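Local coordinates for protein cytochrome P450 monooxygenase (Rhodococcus sp. ECU0066, PDB 6KBH) that probably acts as a self-sufficient cytochrome P450 monooxygenase, passing electrons through a flavin mononucleotide and a [2Fe-2S] cluster to its heme, at residues A537-D541 with W550-E554; G508-D512 with Q521-C525; I586-P590 with V683-S687. One frame throughout, in Å; residues are numbered along the deposited sequence.

Contact 1: residues A537-D541 with W550-E554; sequences AVLHD and WIHTE. With FMN (flavin mononucleotide), chain B.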
loop_
_atom_site.group_PDB
_atom_site.type_symbol
_atom_site.label_atom_id
_atom_site.label_comp_id
_atom_site.label_asym_id
_atom_site.label_seq_id
_atom_site.Cartn_x
_atom_site.Cartn_y
_atom_site.Cartn_z
ATOM N N ALA A 537 11.691 16.977 -21.374
ATOM C CA ALA A 537 11.381 18.257 -22.009
ATOM C C ALA A 537 9.877 18.506 -21.940
ATOM O O ALA A 537 9.156 18.198 -22.886
ATOM C CB ALA A 537 11.890 18.285 -23.447
ATOM N N VAL A 538 9.407 19.101 -20.847
ATOM C CA VAL A 538 7.970 19.244 -20.624
ATOM C C VAL A 538 7.428 20.443 -21.395
ATOM O O VAL A 538 8.050 21.510 -21.444
ATOM C CB VAL A 538 7.672 19.366 -19.120
ATOM C CG1 VAL A 538 8.394 20.562 -18.541
ATOM C CG2 VAL A 538 6.171 19.462 -18.876
ATOM N N LEU A 539 6.258 20.264 -22.006
ATOM C CA LEU A 539 5.547 21.332 -22.697
ATOM C C LEU A 539 4.461 21.909 -21.796
ATOM O O LEU A 539 3.773 21.171 -21.084
ATOM C CB LEU A 539 4.927 20.818 -24.003
ATOM C CG LEU A 539 3.688 21.531 -24.564
ATOM C CD1 LEU A 539 4.018 22.945 -25.022
ATOM C CD2 LEU A 539 3.054 20.737 -25.699
ATOM N N HIS A 540 4.318 23.234 -21.826
ATOM C CA HIS A 540 3.205 23.911 -21.159
ATOM C C HIS A 540 1.955 23.653 -21.974
ATOM O O HIS A 540 1.705 24.325 -22.978
ATOM C CB HIS A 540 3.458 25.411 -21.038
ATOM C CG HIS A 540 2.785 26.052 -19.863
ATOM N ND1 HIS A 540 1.462 25.828 -19.545
ATOM C CD2 HIS A 540 3.246 26.935 -18.946
ATOM C CE1 HIS A 540 1.144 26.533 -18.473
ATOM N NE2 HIS A 540 2.209 27.212 -18.089
ATOM N N ASP A 541 1.170 22.667 -21.563
ATOM C CA ASP A 541 -0.114 22.455 -22.207
ATOM C C ASP A 541 -0.983 23.687 -21.994
ATOM O O ASP A 541 -1.234 24.087 -20.850
ATOM C CB ASP A 541 -0.786 21.205 -21.642
ATOM C CG ASP A 541 -1.812 20.618 -22.588
ATOM O OD1 ASP A 541 -2.040 21.214 -23.664
ATOM O OD2 ASP A 541 -2.391 19.563 -22.256
ATOM N N TRP A 550 2.265 23.319 -13.164
ATOM C CA TRP A 550 3.101 23.299 -11.970
ATOM C C TRP A 550 4.584 23.312 -12.319
ATOM O O TRP A 550 5.371 24.029 -11.687
ATOM C CB TRP A 550 2.783 22.080 -11.102
ATOM C CG TRP A 550 3.590 22.119 -9.849
ATOM C CD1 TRP A 550 3.275 22.772 -8.696
ATOM C CD2 TRP A 550 4.889 21.547 -9.646
ATOM N NE1 TRP A 550 4.284 22.620 -7.775
ATOM C CE2 TRP A 550 5.286 21.874 -8.335
ATOM C CE3 TRP A 550 5.748 20.780 -10.440
ATOM C CZ2 TRP A 550 6.503 21.459 -7.799
ATOM C CZ3 TRP A 550 6.956 20.369 -9.905
ATOM C CH2 TRP A 550 7.322 20.709 -8.598
ATOM N N ILE A 551 4.986 22.524 -13.316
ATOM C CA ILE A 551 6.399 22.453 -13.678
ATOM C C ILE A 551 6.896 23.804 -14.174
ATOM O O ILE A 551 8.002 24.242 -13.831
ATOM C CB ILE A 551 6.633 21.352 -14.727
ATOM C CG1 ILE A 551 6.315 19.977 -14.145
ATOM C CG2 ILE A 551 8.062 21.397 -15.207
ATOM C CD1 ILE A 551 6.272 18.888 -15.188
ATOM N N HIS A 552 6.089 24.486 -14.982
ATOM C CA HIS A 552 6.489 25.781 -15.519
ATOM C C HIS A 552 6.369 26.895 -14.488
ATOM O O HIS A 552 7.155 27.848 -14.520
ATOM C CB HIS A 552 5.637 26.127 -16.740
ATOM C CG HIS A 552 5.774 25.160 -17.873
ATOM N ND1 HIS A 552 6.152 25.547 -19.140
ATOM C CD2 HIS A 552 5.599 23.820 -17.926
ATOM C CE1 HIS A 552 6.198 24.485 -19.925
ATOM N NE2 HIS A 552 5.861 23.426 -19.214
ATOM N N THR A 553 5.406 26.794 -13.573
ATOM C CA THR A 553 5.070 27.921 -12.714
ATOM C C THR A 553 5.798 27.914 -11.374
ATOM O O THR A 553 6.118 28.990 -10.857
ATOM C CB THR A 553 3.551 27.977 -12.486
ATOM O OG1 THR A 553 3.178 29.290 -12.055
ATOM C CG2 THR A 553 3.091 26.958 -11.443
ATOM N N GLU A 554 6.091 26.740 -10.794
ATOM C CA GLU A 554 6.552 26.728 -9.410
ATOM C C GLU A 554 7.710 25.766 -9.152
ATOM O O GLU A 554 7.993 25.459 -7.987
ATOM C CB GLU A 554 5.393 26.398 -8.463
ATOM C CG GLU A 554 4.712 27.626 -7.879
ATOM C CD GLU A 554 3.517 27.273 -7.021
ATOM O OE1 GLU A 554 2.919 26.201 -7.248
ATOM O OE2 GLU A 554 3.176 28.067 -6.118
HETATM N N1 FMN B . 2.182 10.871 -21.402
HETATM C C2 FMN B . 2.233 9.531 -21.362
HETATM O O2 FMN B . 1.189 8.886 -21.019
HETATM N N3 FMN B . 3.342 8.846 -21.668
HETATM C C4 FMN B . 4.449 9.525 -22.033
HETATM O O4 FMN B . 5.585 8.856 -22.349
HETATM C C4A FMN B . 4.425 10.918 -22.086
HETATM N N5 FMN B . 5.534 11.581 -22.449
HETATM C C5A FMN B . 5.499 12.917 -22.491
HETATM C C6 FMN B . 6.657 13.571 -22.870
HETATM C C7 FMN B . 6.677 14.944 -22.933
HETATM C C7M FMN B . 8.039 15.543 -23.364
HETATM C C8 FMN B . 5.535 15.693 -22.622
HETATM C C8M FMN B . 5.513 17.208 -22.671
HETATM C C9 FMN B . 4.367 15.033 -22.256
HETATM C C9A FMN B . 4.342 13.637 -22.173
HETATM N N10 FMN B . 3.225 12.966 -21.814
HETATM C C10 FMN B . 3.259 11.606 -21.763
HETATM C "C1'" FMN B . 1.964 13.676 -21.431
HETATM C "C2'" FMN B . 1.949 14.069 -19.976
HETATM O "O2'" FMN B . 1.876 13.008 -19.116
HETATM C "C3'" FMN B . 0.806 15.005 -19.678
HETATM O "O3'" FMN B . -0.452 14.495 -20.034
HETATM C "C4'" FMN B . 1.030 16.382 -20.339
HETATM O "O4'" FMN B . 2.265 16.985 -20.248
HETATM C "C5'" FMN B . 0.098 17.468 -19.722
HETATM O "O5'" FMN B . -0.080 17.453 -18.283
HETATM P P FMN B . -1.281 18.260 -17.673
HETATM O O1P FMN B . -1.654 17.688 -16.329
HETATM O O2P FMN B . -0.917 19.697 -17.477
HETATM O O3P FMN B . -2.428 18.156 -18.630
#
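With its CG opposite the carbonyl carbon (chi1 -61°), His-552 sends its imidazole off the helix toward 537-541, while the trans first torsion of His-540 (chi1 -152°) swings the second imidazole round to meet it. The rings sit at an intermediate tilt, 59° between their planes, and so form neither a stack nor an edge-to-face pair. The better-defined interaction is a CH-pi contact: His-540 CB lies over one face of the His-552 ring, 3.4 Å from its centroid and displaced toward the rim. His-552 NE2 comes within 3.0 Å of His-540 N, but the angle is too poor for a hydrogen bond; the backbone of His-540 is hydrogen-bonded to Asp-488. Beside the histidines, Val-538 and Ile-551 meet tip to tip, with CG1 of the former 3.5 Å from CG2 of the latter. The other branch of Val-538, CG2, reaches Ile-551 CD1 at 3.7 Å. The helix thus packs on the loop after strand 533-536, whose Leu-539 N lies 3.2 Å from the flavin methyl C8M. The first turn of helix 547-554 supplies Gly-547 N and Ser-548 N as hydrogen-bond donors to FMN. Across the contact itself, cohesion is apolar and aromatic. Since His-540 NE2 and His-552 ND1 are 4.4 Å apart, protonation of one ring would probably disfavour that of the other.

Contact 2: residues G508-D512 with Q521-C525; sequences GSHID and QYSLC. With FMN (flavin mononucleotide), chain B.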
loop_
_atom_site.group_PDB
_atom_site.type_symbol
_atom_site.label_atom_id
_atom_site.label_comp_id
_atom_site.label_asym_id
_atom_site.label_seq_id
_atom_site.Cartn_x
_atom_site.Cartn_y
_atom_site.Cartn_z
ATOM N N GLY A 508 12.465 5.408 -26.054
ATOM C CA GLY A 508 11.038 5.390 -25.837
ATOM C C GLY A 508 10.628 5.332 -24.385
ATOM O O GLY A 508 9.447 5.547 -24.082
ATOM N N SER A 509 11.563 5.057 -23.479
ATOM C CA SER A 509 11.239 4.970 -22.063
ATOM C C SER A 509 10.826 6.331 -21.514
ATOM O O SER A 509 11.236 7.385 -22.008
ATOM C CB SER A 509 12.428 4.431 -21.263
ATOM O OG SER A 509 13.040 3.335 -21.920
ATOM N N HIS A 510 10.005 6.290 -20.472
ATOM C CA HIS A 510 9.489 7.472 -19.803
ATOM C C HIS A 510 9.725 7.329 -18.306
ATOM O O HIS A 510 10.244 6.314 -17.834
ATOM C CB HIS A 510 7.995 7.650 -20.085
ATOM C CG HIS A 510 7.179 6.443 -19.743
ATOM N ND1 HIS A 510 6.851 5.483 -20.675
ATOM C CD2 HIS A 510 6.645 6.028 -18.569
ATOM C CE1 HIS A 510 6.139 4.535 -20.093
ATOM N NE2 HIS A 510 5.998 4.842 -18.817
ATOM N N ILE A 511 9.332 8.351 -17.546
ATOM C CA ILE A 511 9.307 8.243 -16.093
ATOM C C ILE A 511 8.053 8.909 -15.559
ATOM O O ILE A 511 7.483 9.807 -16.179
ATOM C CB ILE A 511 10.515 8.879 -15.387
ATOM C CG1 ILE A 511 11.772 8.819 -16.216
ATOM C CG2 ILE A 511 10.845 8.108 -14.149
ATOM C CD1 ILE A 511 12.799 9.723 -15.635
ATOM N N ASP A 512 7.660 8.488 -14.361
ATOM C CA ASP A 512 6.526 9.065 -13.655
ATOM C C ASP A 512 7.056 10.004 -12.578
ATOM O O ASP A 512 7.645 9.559 -11.587
ATOM C CB ASP A 512 5.641 7.971 -13.063
ATOM C CG ASP A 512 5.159 6.989 -14.111
ATOM O OD1 ASP A 512 5.848 6.834 -15.141
ATOM O OD2 ASP A 512 4.082 6.386 -13.919
ATOM N N GLN A 521 3.862 11.450 -16.766
ATOM C CA GLN A 521 5.005 10.799 -17.387
ATOM C C GLN A 521 5.517 11.628 -18.554
ATOM O O GLN A 521 4.730 12.197 -19.313
ATOM C CB GLN A 521 4.664 9.390 -17.877
ATOM C CG GLN A 521 3.886 8.562 -16.886
ATOM C CD GLN A 521 2.493 8.259 -17.379
ATOM O OE1 GLN A 521 2.312 7.488 -18.323
ATOM N NE2 GLN A 521 1.498 8.874 -16.754
ATOM N N TYR A 522 6.840 11.676 -18.696
ATOM C CA TYR A 522 7.491 12.406 -19.775
ATOM C C TYR A 522 8.659 11.581 -20.298
ATOM O O TYR A 522 9.495 11.132 -19.508
ATOM C CB TYR A 522 7.961 13.785 -19.292
ATOM C CG TYR A 522 6.841 14.634 -18.714
ATOM C CD1 TYR A 522 5.747 14.969 -19.486
ATOM C CD2 TYR A 522 6.868 15.085 -17.397
ATOM C CE1 TYR A 522 4.714 15.726 -18.995
ATOM C CE2 TYR A 522 5.817 15.858 -16.887
ATOM C CZ TYR A 522 4.742 16.169 -17.704
ATOM O OH TYR A 522 3.670 16.921 -17.282
ATOM N N SER A 523 8.712 11.383 -21.619
ATOM C CA SER A 523 9.798 10.630 -22.241
ATOM C C SER A 523 11.162 11.214 -21.871
ATOM O O SER A 523 11.284 12.353 -21.402
ATOM C CB SER A 523 9.637 10.621 -23.762
ATOM O OG SER A 523 8.433 9.984 -24.149
ATOM N N LEU A 524 12.199 10.408 -22.079
ATOM C CA LEU A 524 13.570 10.787 -21.752
ATOM C C LEU A 524 14.354 11.049 -23.026
ATOM O O LEU A 524 14.607 10.128 -23.813
ATOM C CB LEU A 524 14.242 9.715 -20.907
ATOM C CG LEU A 524 13.514 9.644 -19.579
ATOM C CD1 LEU A 524 13.438 8.213 -19.125
ATOM C CD2 LEU A 524 14.249 10.524 -18.607
ATOM N N CYS A 525 14.754 12.306 -23.199
ATOM C CA CYS A 525 15.456 12.780 -24.381
ATOM C C CYS A 525 16.914 13.091 -24.100
ATOM O O CYS A 525 17.575 13.718 -24.932
ATOM C CB CYS A 525 14.751 14.015 -24.927
ATOM S SG CYS A 525 14.243 15.118 -23.607
HETATM N N1 FMN B . 2.182 10.871 -21.402
HETATM C C2 FMN B . 2.233 9.531 -21.362
HETATM O O2 FMN B . 1.189 8.886 -21.019
HETATM N N3 FMN B . 3.342 8.846 -21.668
HETATM C C4 FMN B . 4.449 9.525 -22.033
HETATM O O4 FMN B . 5.585 8.856 -22.349
HETATM C C4A FMN B . 4.425 10.918 -22.086
HETATM N N5 FMN B . 5.534 11.581 -22.449
HETATM C C5A FMN B . 5.499 12.917 -22.491
HETATM C C6 FMN B . 6.657 13.571 -22.870
HETATM C C7 FMN B . 6.677 14.944 -22.933
HETATM C C7M FMN B . 8.039 15.543 -23.364
HETATM C C8 FMN B . 5.535 15.693 -22.622
HETATM C C8M FMN B . 5.513 17.208 -22.671
HETATM C C9 FMN B . 4.367 15.033 -22.256
HETATM C C9A FMN B . 4.342 13.637 -22.173
HETATM N N10 FMN B . 3.225 12.966 -21.814
HETATM C C10 FMN B . 3.259 11.606 -21.763
HETATM C "C1'" FMN B . 1.964 13.676 -21.431
HETATM C "C2'" FMN B . 1.949 14.069 -19.976
HETATM O "O2'" FMN B . 1.876 13.008 -19.116
HETATM C "C3'" FMN B . 0.806 15.005 -19.678
HETATM O "O3'" FMN B . -0.452 14.495 -20.034
HETATM C "C4'" FMN B . 1.030 16.382 -20.339
HETATM O "O4'" FMN B . 2.265 16.985 -20.248
HETATM C "C5'" FMN B . 0.098 17.468 -19.722
HETATM O "O5'" FMN B . -0.080 17.453 -18.283
HETATM P P FMN B . -1.281 18.260 -17.673
HETATM O O1P FMN B . -1.654 17.688 -16.329
HETATM O O2P FMN B . -0.917 19.697 -17.477
HETATM O O3P FMN B . -2.428 18.156 -18.630
#
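Ile-511 and Leu-524 cross at about a right angle, Ile-511 CD1 meeting Leu-524 CD2 at 3.4 Å. Asp-512 and Gln-521 instead run side by side in the same direction, carboxylate oxygen OD1 against the methylene Gln-521 CG, while Asp-512 OD2 forms a salt bridge with Arg-567. His-510 also lies alongside Gln-521, and its ring meets that of His-569 edge-to-face. Backbone bonds hold the two segments together: Tyr-522 N donates to Ile-511 O at 3.2 Å and Leu-524 N to Ser-509 O. These are the paired strands 510-515 and 518-523, a beta hairpin of the antiparallel flavin domain; Arg-520 to Ser-523 read RQYS, matching the RxYS flavin-binding motif of ferredoxin reductase relatives. Gln-521 O accepts from FMN O2' at 3.0 Å, and Ser-523 N donates to FMN N5 at 3.3 Å. Tyr-522 turns a ring edge to the flavin, with C6 in the ring plane, and its OH makes a weak 3.3 Å hydrogen bond with FMN O4'. Were Tyr-522 an alanine, FMN O4' would probably lose this partner and a gap would open beside the dimethylbenzene ring. Beyond the hairpin, Leu-524 packs on Phe-534 and Val-536.

Contact 3: residues I586-P590 with V683-S687; sequences IGITP and VEHFS. With FMN (flavin mononucleotide), chain B.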
loop_
_atom_site.group_PDB
_atom_site.type_symbol
_atom_site.label_atom_id
_atom_site.label_comp_id
_atom_site.label_asym_id
_atom_site.label_seq_id
_atom_site.Cartn_x
_atom_site.Cartn_y
_atom_site.Cartn_z
ATOM N N ILE A 586 5.595 17.946 -29.281
ATOM C CA ILE A 586 6.495 17.431 -28.254
ATOM C C ILE A 586 6.704 15.925 -28.358
ATOM O O ILE A 586 7.563 15.371 -27.662
ATOM C CB ILE A 586 5.979 17.858 -26.858
ATOM C CG1 ILE A 586 7.072 17.633 -25.828
ATOM C CG2 ILE A 586 4.705 17.112 -26.503
ATOM C CD1 ILE A 586 8.057 18.759 -25.728
ATOM N N GLY A 587 5.977 15.252 -29.243
ATOM C CA GLY A 587 6.243 13.852 -29.527
ATOM C C GLY A 587 7.657 13.606 -30.021
ATOM O O GLY A 587 8.045 12.461 -30.268
ATOM N N ILE A 588 8.435 14.683 -30.166
ATOM C CA ILE A 588 9.830 14.577 -30.575
ATOM C C ILE A 588 10.675 13.906 -29.497
ATOM O O ILE A 588 11.717 13.311 -29.801
ATOM C CB ILE A 588 10.374 15.973 -30.934
ATOM C CG1 ILE A 588 11.789 15.876 -31.511
ATOM C CG2 ILE A 588 10.345 16.892 -29.721
ATOM C CD1 ILE A 588 11.869 15.104 -32.808
ATOM N N THR A 589 10.250 13.971 -28.232
ATOM C CA THR A 589 11.108 13.497 -27.147
ATOM C C THR A 589 11.403 12.001 -27.216
ATOM O O THR A 589 12.590 11.633 -27.173
ATOM C CB THR A 589 10.511 13.895 -25.792
ATOM O OG1 THR A 589 9.083 13.799 -25.838
ATOM C CG2 THR A 589 10.911 15.321 -25.445
ATOM N N PRO A 590 10.422 11.094 -27.312
ATOM C CA PRO A 590 10.791 9.672 -27.360
ATOM C C PRO A 590 11.430 9.264 -28.675
ATOM O O PRO A 590 12.328 8.414 -28.672
ATOM C CB PRO A 590 9.457 8.953 -27.131
ATOM C CG PRO A 590 8.455 9.871 -27.691
ATOM C CD PRO A 590 8.958 11.264 -27.413
ATOM N N VAL A 683 2.909 3.303 -32.097
ATOM C CA VAL A 683 2.552 4.639 -31.648
ATOM C C VAL A 683 2.685 4.696 -30.136
ATOM O O VAL A 683 2.545 3.685 -29.443
ATOM C CB VAL A 683 1.117 5.023 -32.066
ATOM C CG1 VAL A 683 1.096 5.485 -33.511
ATOM C CG2 VAL A 683 0.195 3.839 -31.868
ATOM N N GLU A 684 2.976 5.886 -29.626
ATOM C CA GLU A 684 2.881 6.172 -28.203
ATOM C C GLU A 684 1.975 7.380 -28.017
ATOM O O GLU A 684 2.222 8.449 -28.590
ATOM C CB GLU A 684 4.258 6.434 -27.577
ATOM C CG GLU A 684 4.195 7.130 -26.222
ATOM C CD GLU A 684 5.281 6.674 -25.259
ATOM O OE1 GLU A 684 5.191 5.538 -24.743
ATOM O OE2 GLU A 684 6.216 7.460 -25.001
ATOM N N HIS A 685 0.923 7.207 -27.228
ATOM C CA HIS A 685 -0.020 8.277 -26.954
ATOM C C HIS A 685 0.421 9.063 -25.726
ATOM O O HIS A 685 0.875 8.487 -24.731
ATOM C CB HIS A 685 -1.423 7.711 -26.730
ATOM C CG HIS A 685 -1.904 6.818 -27.829
ATOM N ND1 HIS A 685 -2.512 7.302 -28.968
ATOM C CD2 HIS A 685 -1.879 5.470 -27.959
ATOM C CE1 HIS A 685 -2.837 6.290 -29.753
ATOM N NE2 HIS A 685 -2.465 5.168 -29.164
ATOM N N PHE A 686 0.301 10.386 -25.814
ATOM C CA PHE A 686 0.509 11.272 -24.675
ATOM C C PHE A 686 -0.805 11.707 -24.042
ATOM O O PHE A 686 -0.795 12.376 -23.004
ATOM C CB PHE A 686 1.314 12.506 -25.094
ATOM C CG PHE A 686 2.772 12.231 -25.343
ATOM C CD1 PHE A 686 3.246 10.934 -25.471
ATOM C CD2 PHE A 686 3.673 13.275 -25.444
ATOM C CE1 PHE A 686 4.584 10.690 -25.692
ATOM C CE2 PHE A 686 5.012 13.035 -25.676
ATOM C CZ PHE A 686 5.469 11.743 -25.795
ATOM N N SER A 687 -1.929 11.344 -24.655
ATOM C CA SER A 687 -3.265 11.636 -24.168
ATOM C C SER A 687 -4.083 10.359 -24.265
ATOM O O SER A 687 -3.684 9.391 -24.919
ATOM C CB SER A 687 -3.923 12.767 -24.977
ATOM O OG SER A 687 -3.027 13.848 -25.171
HETATM N N1 FMN B . 2.182 10.871 -21.402
HETATM C C2 FMN B . 2.233 9.531 -21.362
HETATM O O2 FMN B . 1.189 8.886 -21.019
HETATM N N3 FMN B . 3.342 8.846 -21.668
HETATM C C4 FMN B . 4.449 9.525 -22.033
HETATM O O4 FMN B . 5.585 8.856 -22.349
HETATM C C4A FMN B . 4.425 10.918 -22.086
HETATM N N5 FMN B . 5.534 11.581 -22.449
HETATM C C5A FMN B . 5.499 12.917 -22.491
HETATM C C6 FMN B . 6.657 13.571 -22.870
HETATM C C7 FMN B . 6.677 14.944 -22.933
HETATM C C7M FMN B . 8.039 15.543 -23.364
HETATM C C8 FMN B . 5.535 15.693 -22.622
HETATM C C8M FMN B . 5.513 17.208 -22.671
HETATM C C9 FMN B . 4.367 15.033 -22.256
HETATM C C9A FMN B . 4.342 13.637 -22.173
HETATM N N10 FMN B . 3.225 12.966 -21.814
HETATM C C10 FMN B . 3.259 11.606 -21.763
HETATM C "C1'" FMN B . 1.964 13.676 -21.431
HETATM C "C2'" FMN B . 1.949 14.069 -19.976
HETATM O "O2'" FMN B . 1.876 13.008 -19.116
HETATM C "C3'" FMN B . 0.806 15.005 -19.678
HETATM O "O3'" FMN B . -0.452 14.495 -20.034
HETATM C "C4'" FMN B . 1.030 16.382 -20.339
HETATM O "O4'" FMN B . 2.265 16.985 -20.248
HETATM C "C5'" FMN B . 0.098 17.468 -19.722
HETATM O "O5'" FMN B . -0.080 17.453 -18.283
HETATM P P FMN B . -1.281 18.260 -17.673
HETATM O O1P FMN B . -1.654 17.688 -16.329
HETATM O O2P FMN B . -0.917 19.697 -17.477
HETATM O O3P FMN B . -2.428 18.156 -18.630
#
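An apolar contact between the start of helix 588-601 and the segment that runs on from strand 681-685, built round the ring of Phe-686, joins 586-590 to 683-687 beside the flavin. Phe-686 CZ, at the ring edge, meets Pro-590 CD at 3.9 Å, the two side chains coming from opposite directions. The side chains of Ile-586 and Phe-686 cross at about a right angle, with Ile-586 CG2 4.1 Å from Phe-686 CD2. One face of the ring is covered by the isoalloxazine, the two planes nearly parallel, with FMN N5 3.3 Å above the ring plane and offset toward its rim. A chi1 of -73°, which sets CG beside the backbone N, carries the Phe-686 ring over the central part of the flavin. Glu-684 reaches the pyrimidine end, its OE2 3.1 Å from FMN O4, a close approach not assigned as a hydrogen bond. On the other segment the turn is held by Thr-589, whose OG1 donates to Ile-586 O at 2.8 Å, nearly in line with the carbonyl (168°); Thr-589 N bonds to the same oxygen. This IGITP sequence belongs to the glycine-rich loop that in related reductases helps bind the nicotinamide adenine dinucleotide cofactor, so a similar role here is plausible. Helix 588-601 follows strand 578-584 of the parallel sheet, in which 681-685 is outermost; Cys-660 of adjoining strand 655-661 touches Pro-590 and Phe-686, and Ser-523 of strand 518-523 packs on the same pair.

From the N terminus, contact 2 comes first and closes the short hairpin between strands 510-515 and 518-523. Contact 1 follows, closing the loop from the end of strand 533-536 to helix 547-554, and contact 3 then bridges over ninety residues from the start of helix 588-601 to the residues at and just beyond strand 681-685. The three are in series: none nests in or crosses another. Contacts 1 and 2 belong to the antiparallel flavin domain, where Ile-551 CD1 packs on Tyr-522 CE2 at 3.5 Å. Contact 3 belongs to the parallel-sheet domain, which meets the flavin domain also where Cys-525 SG lies 3.8 Å from Thr-589 CG2. FMN touches all three, with Tyr-522 and Phe-686 on opposite sides of its ring system.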